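Local structure of mitogen activated protein kinase, putative (Leishmania donovani, 4QNY) at residues C16-R21 / H100-M105; K73-F78 / N82-R87. The protein is a putative mitogen-activated protein kinase that binds an ATP analogue and magnesium and probably transfers phosphate from ATP to protein substrates. All coordinates share one frame; numbering follows the deposited sequence.

Contact 1 of 2, residues C16-R21 / H100-M105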
ATOM      1  N   CYS A  16       8.506  27.776   2.741  1.00 24.57           N
ATOM      2  CA  CYS A  16       8.950  28.823   3.657  1.00 25.50           C
ATOM      3  C   CYS A  16       7.793  29.705   4.125  1.00 25.75           C
ATOM      4  O   CYS A  16       7.811  30.225   5.242  1.00 26.40           O
ATOM      5  CB  CYS A  16      10.032  29.685   3.001  1.00 31.30           C
ATOM      6  SG  CYS A  16      11.642  28.874   2.839  1.00 35.25           S
ATOM      7  N   ARG A  17       6.785  29.867   3.273  1.00 25.38           N
ATOM      8  CA  ARG A  17       5.603  30.645   3.630  1.00 33.21           C
ATOM      9  C   ARG A  17       4.699  29.862   4.580  1.00 34.86           C
ATOM     10  O   ARG A  17       3.756  30.410   5.150  1.00 33.97           O
ATOM     11  CB  ARG A  17       4.826  31.059   2.377  1.00 38.00           C
ATOM     12  CG  ARG A  17       5.520  32.134   1.549  1.00 37.76           C
ATOM     13  CD  ARG A  17       4.603  32.699   0.473  1.00 26.70           C
ATOM     14  NE  ARG A  17       4.390  31.761  -0.625  1.00 37.70           N
ATOM     15  CZ  ARG A  17       5.142  31.713  -1.720  1.00 40.73           C
ATOM     16  NH1 ARG A  17       6.159  32.553  -1.866  1.00 27.09           N
ATOM     17  NH2 ARG A  17       4.877  30.827  -2.672  1.00 34.74           N
ATOM     18  N   LEU A  18       4.995  28.578   4.744  1.00 34.86           N
ATOM     19  CA  LEU A  18       4.278  27.740   5.698  1.00 33.12           C
ATOM     20  C   LEU A  18       5.104  27.567   6.967  1.00 36.84           C
ATOM     21  O   LEU A  18       4.638  27.852   8.070  1.00 40.13           O
ATOM     22  CB  LEU A  18       3.957  26.375   5.086  1.00 32.28           C
ATOM     23  CG  LEU A  18       3.084  26.380   3.832  1.00 41.75           C
ATOM     24  CD1 LEU A  18       2.965  24.977   3.266  1.00 39.29           C
ATOM     25  CD2 LEU A  18       1.712  26.955   4.140  1.00 47.71           C
ATOM     26  N   ASP A  19       6.335  27.096   6.796  1.00 40.00           N
ATOM     27  CA  ASP A  19       7.253  26.912   7.912  1.00 45.99           C
ATOM     28  C   ASP A  19       8.694  27.017   7.420  1.00 42.62           C
ATOM     29  O   ASP A  19       9.102  26.301   6.504  1.00 37.84           O
ATOM     30  CB  ASP A  19       7.012  25.563   8.594  1.00 44.82           C
ATOM     31  CG  ASP A  19       7.537  25.523  10.018  1.00 51.28           C
ATOM     32  OD1 ASP A  19       8.565  26.175  10.298  1.00 47.27           O
ATOM     33  OD2 ASP A  19       6.918  24.839  10.861  1.00 58.82           O
ATOM     34  N   ASP A  20       9.460  27.910   8.038  1.00 40.87           N
ATOM     35  CA  ASP A  20      10.829  28.185   7.614  1.00 41.23           C
ATOM     36  C   ASP A  20      11.789  27.053   7.981  1.00 36.09           C
ATOM     37  O   ASP A  20      12.953  27.064   7.581  1.00 34.27           O
ATOM     38  CB  ASP A  20      11.313  29.499   8.231  1.00 45.50           C
ATOM     39  CG  ASP A  20      12.053  30.374   7.237  1.00 62.36           C
ATOM     40  OD1 ASP A  20      11.789  30.249   6.022  1.00 67.78           O
ATOM     41  OD2 ASP A  20      12.894  31.189   7.670  1.00 70.45           O
ATOM     42  N   ARG A  21      11.288  26.079   8.737  1.00 35.27           N
ATOM     43  CA  ARG A  21      12.094  24.963   9.225  1.00 42.53           C
ATOM     44  C   ARG A  21      12.764  24.148   8.122  1.00 40.34           C
ATOM     45  O   ARG A  21      13.948  23.824   8.210  1.00 37.74           O
ATOM     46  CB  ARG A  21      11.228  24.027  10.076  1.00 44.52           C
ATOM     47  CG  ARG A  21      11.030  24.487  11.509  1.00 54.87           C
ATOM     48  CD  ARG A  21       9.947  23.687  12.226  1.00 56.30           C
ATOM     49  NE  ARG A  21      10.280  22.270  12.365  1.00 45.17           N
ATOM     50  CZ  ARG A  21       9.799  21.483  13.323  1.00 44.67           C
ATOM     51  NH1 ARG A  21       8.970  21.975  14.233  1.00 36.36           N
ATOM     52  NH2 ARG A  21      10.149  20.206  13.375  1.00 46.63           N
ATOM     53  N   HIS A 100      -3.470  24.044  -1.421  1.00 27.12           N
ATOM     54  CA  HIS A 100      -2.395  23.064  -1.307  1.00 28.30           C
ATOM     55  C   HIS A 100      -1.959  22.941   0.148  1.00 21.01           C
ATOM     56  O   HIS A 100      -2.225  23.831   0.954  1.00 21.37           O
ATOM     57  CB  HIS A 100      -1.198  23.464  -2.169  1.00 21.60           C
ATOM     58  CG  HIS A 100      -0.367  24.553  -1.566  1.00 27.69           C
ATOM     59  ND1 HIS A 100      -0.728  25.882  -1.617  1.00 25.47           N
ATOM     60  CD2 HIS A 100       0.803  24.507  -0.885  1.00 27.60           C
ATOM     61  CE1 HIS A 100       0.186  26.609  -1.001  1.00 27.41           C
ATOM     62  NE2 HIS A 100       1.124  25.799  -0.546  1.00 25.02           N
ATOM     63  N   PHE A 101      -1.282  21.845   0.478  1.00 23.31           N
ATOM     64  CA  PHE A 101      -0.680  21.688   1.799  1.00 25.33           C
ATOM     65  C   PHE A 101       0.336  20.549   1.796  1.00 24.52           C
ATOM     66  O   PHE A 101       0.364  19.733   0.873  1.00 19.62           O
ATOM     67  CB  PHE A 101      -1.754  21.457   2.870  1.00 26.69           C
ATOM     68  CG  PHE A 101      -2.300  20.060   2.903  1.00 31.52           C
ATOM     69  CD1 PHE A 101      -3.299  19.671   2.029  1.00 37.34           C
ATOM     70  CD2 PHE A 101      -1.832  19.142   3.830  1.00 26.39           C
ATOM     71  CE1 PHE A 101      -3.810  18.390   2.065  1.00 32.90           C
ATOM     72  CE2 PHE A 101      -2.337  17.862   3.871  1.00 22.80           C
ATOM     73  CZ  PHE A 101      -3.329  17.484   2.987  1.00 27.36           C
ATOM     74  N   TYR A 102       1.171  20.502   2.829  1.00 31.84           N
ATOM     75  CA  TYR A 102       2.266  19.538   2.890  1.00 31.37           C
ATOM     76  C   TYR A 102       2.115  18.520   4.016  1.00 26.46           C
ATOM     77  O   TYR A 102       1.735  18.861   5.137  1.00 33.40           O
ATOM     78  CB  TYR A 102       3.603  20.267   3.044  1.00 20.10           C
ATOM     79  CG  TYR A 102       4.123  20.871   1.761  1.00 29.66           C
ATOM     80  CD1 TYR A 102       5.013  20.174   0.956  1.00 26.29           C
ATOM     81  CD2 TYR A 102       3.722  22.136   1.352  1.00 20.66           C
ATOM     82  CE1 TYR A 102       5.492  20.720  -0.218  1.00 25.88           C
ATOM     83  CE2 TYR A 102       4.196  22.691   0.179  1.00 20.98           C
ATOM     84  CZ  TYR A 102       5.081  21.978  -0.602  1.00 25.06           C
ATOM     85  OH  TYR A 102       5.556  22.522  -1.772  1.00 22.91           O
ATOM     86  N   ILE A 103       2.425  17.268   3.701  1.00 26.49           N
ATOM     87  CA  ILE A 103       2.473  16.204   4.694  1.00 25.55           C
ATOM     88  C   ILE A 103       3.925  15.872   5.011  1.00 19.84           C
ATOM     89  O   ILE A 103       4.690  15.498   4.120  1.00 24.54           O
ATOM     90  CB  ILE A 103       1.751  14.935   4.206  1.00 21.10           C
ATOM     91  CG1 ILE A 103       0.288  15.244   3.882  1.00 21.35           C
ATOM     92  CG2 ILE A 103       1.853  13.830   5.246  1.00 21.86           C
ATOM     93  CD1 ILE A 103      -0.420  14.126   3.152  1.00 18.48           C
ATOM     94  N   VAL A 104       4.304  16.014   6.276  1.00 19.96           N
ATOM     95  CA  VAL A 104       5.684  15.789   6.687  1.00 20.43           C
ATOM     96  C   VAL A 104       5.844  14.459   7.417  1.00 26.92           C
ATOM     97  O   VAL A 104       5.267  14.252   8.485  1.00 24.07           O
ATOM     98  CB  VAL A 104       6.189  16.928   7.590  1.00 30.00           C
ATOM     99  CG1 VAL A 104       7.600  16.642   8.068  1.00 21.84           C
ATOM    100  CG2 VAL A 104       6.130  18.254   6.846  1.00 21.12           C
ATOM    101  N   MET A 105       6.634  13.563   6.834  1.00 28.96           N
ATOM    102  CA  MET A 105       6.829  12.227   7.385  1.00 29.46           C
ATOM    103  C   MET A 105       8.304  11.915   7.618  1.00 31.09           C
ATOM    104  O   MET A 105       9.181  12.624   7.124  1.00 33.09           O
ATOM    105  CB  MET A 105       6.232  11.174   6.450  1.00 25.88           C
ATOM    106  CG  MET A 105       4.818  11.469   5.988  1.00 33.89           C
ATOM    107  SD  MET A 105       4.415  10.574   4.477  1.00 38.36           S
ATOM    108  CE  MET A 105       5.564  11.326   3.325  1.00 61.04           C
TER
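L18 touches H100 and Y102 across this contact, chiefly through one methyl, CD1. Its chi1 of -60° sets CG beside the backbone N, and the branch then reaches for the strand. CD1 of L18 lies 3.5 Å from CD2 of Y102. The same CD1 is 4.0 Å from CE2 of Y102, so the methyl meets the CD2-CE2 side of the phenol obliquely. The two side chains cross at about a right angle. L18 CD1 also approaches NE2 of H100 at 4.3 Å, a looser van der Waals approach. The imidazole and the phenol are turned against each other: Y102 CE2 meets the H100 ring at its edge, in the ring plane, 4.0 Å from CD2 of H100. After L18 the chain turns away from the strand. OD1 of D19 accepts from the backbone N of R21 at 3.1 Å, which makes an Asx turn. The N-H meets OD1 from above the carboxylate plane, 39° out of it. This turn leads the chain into strand 22-31. R21 itself forms a salt bridge with D41.

The contact is small and mostly apolar. The loop joins helix 8-16 to strand 22-31 at the edge of the kinase N-lobe. Y102 sits on strand 101-106 of the five-stranded sheet, and its OH is hydrogen-bonded to E14 of helix 8-16. L11 and V15 of that helix also touch Y102. L18 packs further on L90 of strand 86-90 and on P92. Helix 8-16 and its following loop thus lie against strands 86-90 and 101-106.

Contact 2 of 2, residues K73-F78 / N82-R87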
ATOM      1  N   LYS A  73      -5.247  11.485   9.046  1.00 23.56           N
ATOM      2  CA  LYS A  73      -5.783  10.979  10.305  1.00 26.61           C
ATOM      3  C   LYS A  73      -5.190   9.618  10.656  1.00 21.18           C
ATOM      4  O   LYS A  73      -4.846   9.362  11.809  1.00 27.81           O
ATOM      5  CB  LYS A  73      -7.308  10.879  10.241  1.00 32.19           C
ATOM      6  CG  LYS A  73      -8.030  12.197  10.467  1.00 33.58           C
ATOM      7  CD  LYS A  73      -9.512  11.964  10.721  1.00 44.04           C
ATOM      8  CE  LYS A  73     -10.171  13.189  11.331  1.00 52.40           C
ATOM      9  NZ  LYS A  73     -11.572  12.907  11.755  1.00 57.92           N
ATOM     10  N   LEU A  74      -5.069   8.753   9.654  1.00 20.54           N
ATOM     11  CA  LEU A  74      -4.515   7.420   9.855  1.00 20.67           C
ATOM     12  C   LEU A  74      -3.031   7.472  10.203  1.00 20.74           C
ATOM     13  O   LEU A  74      -2.568   6.742  11.078  1.00 22.47           O
ATOM     14  CB  LEU A  74      -4.733   6.560   8.611  1.00 20.19           C
ATOM     15  CG  LEU A  74      -6.166   6.076   8.388  1.00 25.62           C
ATOM     16  CD1 LEU A  74      -6.359   5.657   6.948  1.00 19.98           C
ATOM     17  CD2 LEU A  74      -6.493   4.926   9.328  1.00 27.01           C
ATOM     18  N   LEU A  75      -2.289   8.336   9.516  1.00 20.28           N
ATOM     19  CA  LEU A  75      -0.862   8.496   9.783  1.00 23.52           C
ATOM     20  C   LEU A  75      -0.618   8.956  11.217  1.00 26.72           C
ATOM     21  O   LEU A  75       0.320   8.504  11.873  1.00 31.99           O
ATOM     22  CB  LEU A  75      -0.237   9.487   8.798  1.00 21.05           C
ATOM     23  CG  LEU A  75      -0.020   8.981   7.371  1.00 32.67           C
ATOM     24  CD1 LEU A  75       0.414  10.117   6.459  1.00 27.46           C
ATOM     25  CD2 LEU A  75       1.005   7.857   7.354  1.00 19.50           C
ATOM     26  N   ALA A  76      -1.473   9.851  11.700  1.00 24.99           N
ATOM     27  CA  ALA A  76      -1.378  10.336  13.070  1.00 28.79           C
ATOM     28  C   ALA A  76      -1.899   9.294  14.053  1.00 28.83           C
ATOM     29  O   ALA A  76      -1.502   9.271  15.220  1.00 31.03           O
ATOM     30  CB  ALA A  76      -2.143  11.640  13.225  1.00 22.64           C
ATOM     31  N   HIS A  77      -2.786   8.430  13.570  1.00 24.18           N
ATOM     32  CA  HIS A  77      -3.403   7.408  14.409  1.00 33.29           C
ATOM     33  C   HIS A  77      -2.410   6.329  14.825  1.00 42.18           C
ATOM     34  O   HIS A  77      -2.475   5.811  15.939  1.00 46.47           O
ATOM     35  CB  HIS A  77      -4.589   6.770  13.681  1.00 33.69           C
ATOM     36  CG  HIS A  77      -5.267   5.687  14.461  1.00 28.67           C
ATOM     37  ND1 HIS A  77      -4.962   4.353  14.302  1.00 36.11           N
ATOM     38  CD2 HIS A  77      -6.235   5.741  15.406  1.00 27.93           C
ATOM     39  CE1 HIS A  77      -5.712   3.631  15.116  1.00 35.21           C
ATOM     40  NE2 HIS A  77      -6.494   4.450  15.797  1.00 28.45           N
ATOM     41  N   PHE A  78      -1.490   5.992  13.926  1.00 42.63           N
ATOM     42  CA  PHE A  78      -0.529   4.927  14.185  1.00 39.40           C
ATOM     43  C   PHE A  78       0.795   5.452  14.730  1.00 33.35           C
ATOM     44  O   PHE A  78       1.296   6.488  14.295  1.00 33.17           O
ATOM     45  CB  PHE A  78      -0.275   4.115  12.912  1.00 29.84           C
ATOM     46  CG  PHE A  78      -1.477   3.361  12.423  1.00 29.60           C
ATOM     47  CD1 PHE A  78      -1.974   2.284  13.139  1.00 27.75           C
ATOM     48  CD2 PHE A  78      -2.103   3.721  11.243  1.00 26.56           C
ATOM     49  CE1 PHE A  78      -3.079   1.587  12.690  1.00 28.88           C
ATOM     50  CE2 PHE A  78      -3.209   3.028  10.788  1.00 30.95           C
ATOM     51  CZ  PHE A  78      -3.697   1.959  11.512  1.00 31.26           C
ATOM     52  N   ASN A  82       6.901  -0.120  11.998  1.00 25.70           N
ATOM     53  CA  ASN A  82       6.687  -0.667  10.659  1.00 28.23           C
ATOM     54  C   ASN A  82       5.597   0.070   9.888  1.00 29.68           C
ATOM     55  O   ASN A  82       5.137  -0.392   8.843  1.00 27.49           O
ATOM     56  CB  ASN A  82       6.359  -2.159  10.740  1.00 25.44           C
ATOM     57  CG  ASN A  82       7.536  -2.989  11.223  1.00 29.56           C
ATOM     58  OD1 ASN A  82       7.394  -3.840  12.099  1.00 34.48           O
ATOM     59  ND2 ASN A  82       8.709  -2.739  10.651  1.00 26.74           N
ATOM     60  N   ILE A  83       5.185   1.218  10.415  1.00 28.25           N
ATOM     61  CA  ILE A  83       4.253   2.102   9.724  1.00 22.45           C
ATOM     62  C   ILE A  83       4.850   3.504   9.695  1.00 22.89           C
ATOM     63  O   ILE A  83       5.248   4.030  10.734  1.00 24.81           O
ATOM     64  CB  ILE A  83       2.869   2.131  10.404  1.00 25.62           C
ATOM     65  CG1 ILE A  83       2.273   0.722  10.467  1.00 23.19           C
ATOM     66  CG2 ILE A  83       1.929   3.074   9.667  1.00 21.94           C
ATOM     67  CD1 ILE A  83       0.975   0.640  11.244  1.00 23.10           C
ATOM     68  N   ILE A  84       4.921   4.101   8.508  1.00 21.46           N
ATOM     69  CA  ILE A  84       5.577   5.395   8.345  1.00 21.31           C
ATOM     70  C   ILE A  84       4.929   6.455   9.241  1.00 30.34           C
ATOM     71  O   ILE A  84       3.703   6.578   9.312  1.00 21.06           O
ATOM     72  CB  ILE A  84       5.569   5.855   6.861  1.00 22.37           C
ATOM     73  CG1 ILE A  84       6.497   7.057   6.667  1.00 25.72           C
ATOM     74  CG2 ILE A  84       4.155   6.141   6.366  1.00 19.93           C
ATOM     75  CD1 ILE A  84       7.965   6.720   6.827  1.00 21.29           C
ATOM     76  N   GLY A  85       5.770   7.194   9.957  1.00 30.45           N
ATOM     77  CA  GLY A  85       5.301   8.124  10.968  1.00 37.43           C
ATOM     78  C   GLY A  85       4.978   9.506  10.440  1.00 35.60           C
ATOM     79  O   GLY A  85       5.418   9.893   9.357  1.00 26.99           O
ATOM     80  N   LEU A  86       4.204  10.253  11.218  1.00 32.65           N
ATOM     81  CA  LEU A  86       3.825  11.611  10.857  1.00 28.13           C
ATOM     82  C   LEU A  86       4.560  12.620  11.734  1.00 24.23           C
ATOM     83  O   LEU A  86       4.480  12.557  12.961  1.00 23.49           O
ATOM     84  CB  LEU A  86       2.311  11.796  10.990  1.00 29.34           C
ATOM     85  CG  LEU A  86       1.725  13.106  10.463  1.00 29.31           C
ATOM     86  CD1 LEU A  86       1.863  13.180   8.952  1.00 27.39           C
ATOM     87  CD2 LEU A  86       0.271  13.249  10.882  1.00 34.74           C
ATOM     88  N   ARG A  87       5.277  13.547  11.106  1.00 30.91           N
ATOM     89  CA  ARG A  87       6.039  14.543  11.851  1.00 34.78           C
ATOM     90  C   ARG A  87       5.340  15.898  11.906  1.00 30.79           C
ATOM     91  O   ARG A  87       5.423  16.598  12.915  1.00 38.08           O
ATOM     92  CB  ARG A  87       7.440  14.708  11.255  1.00 40.16           C
ATOM     93  CG  ARG A  87       8.541  14.059  12.084  1.00 51.08           C
ATOM     94  CD  ARG A  87       9.832  14.862  12.024  1.00 51.45           C
ATOM     95  NE  ARG A  87      10.822  14.386  12.987  1.00 56.31           N
ATOM     96  CZ  ARG A  87      11.952  15.024  13.276  1.00 63.16           C
ATOM     97  NH1 ARG A  87      12.239  16.173  12.678  1.00 55.11           N
ATOM     98  NH2 ARG A  87      12.794  14.518  14.166  1.00 71.44           N
TER
HETATM   99  O   HOH W   1       1.866   6.474  11.358  1.00 22.00           O
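L75, on helix 62-77, packs against both I84 and L86 of the chain that returns after the helix. Its CB meets CB of L86 at 4.1 Å. Beyond it, chi1 of -74° puts CG beside the backbone N. From there CD2 reaches the carbonyl O of I84 at 3.6 Å. CD2 of L75 also touches CG2 of I84 at 3.7 Å, and the two side chains run alongside each other in the same direction. The CD2 methyl of L86 lies 3.7 Å from CB of A76. L86 therefore straddles two successive residues of the helix.

At the helix end, F78 and I83 form a separate apolar pair. I83 CD1 sits over one face of the F78 ring, 4.2 Å from its centroid and 26° off the ring normal. This is a CH-pi contact. H77 ND1 lies over the centre of the opposite face, so the phenyl is held between the two. I140 and I141 of helix 124-143 also touch F78 and tie the pair to the C-lobe.

This is the junction of the kinase C-helix with strand 86-90. L75 and L86 occupy positions consistent with the regulatory spine of protein kinases. I84 touches the bound ATP analogue. The side chains meet by apolar packing alone, but the backbones share a water. It donates to O of L75 at 2.6 Å and to O of I84 at 2.8 Å. More acceptors surround this water than it has protons, so the bonds may be shared among them. The chemistry implies that the side chains add no directional bond between helix and strand, so shape fit holds them, while the water serves two carbonyls set among apolar groups.

How the contacts relate
Contact 1 is a partly buried patch near the outside of the N-lobe. Contact 2 is larger and buried, closer to the centre of the chain. Both draw on the same sheet, in which strands 86-90 and 101-106 are antiparallel neighbours. The two strands bring the contacts together: V104 O and R87 N are 2.7 Å apart, a probable hydrogen bond, and I103 CG2 packs on L86 CD1. The contacts' centres lie about 17 Å apart. Contact 1 sets a leucine methyl against aromatic rings; contact 2 is chiefly aliphatic, with one CH-pi pair and a bridging water. I84 of contact 2 lines the nucleotide pocket; M105 does so too but takes no part in the packing of contact 1.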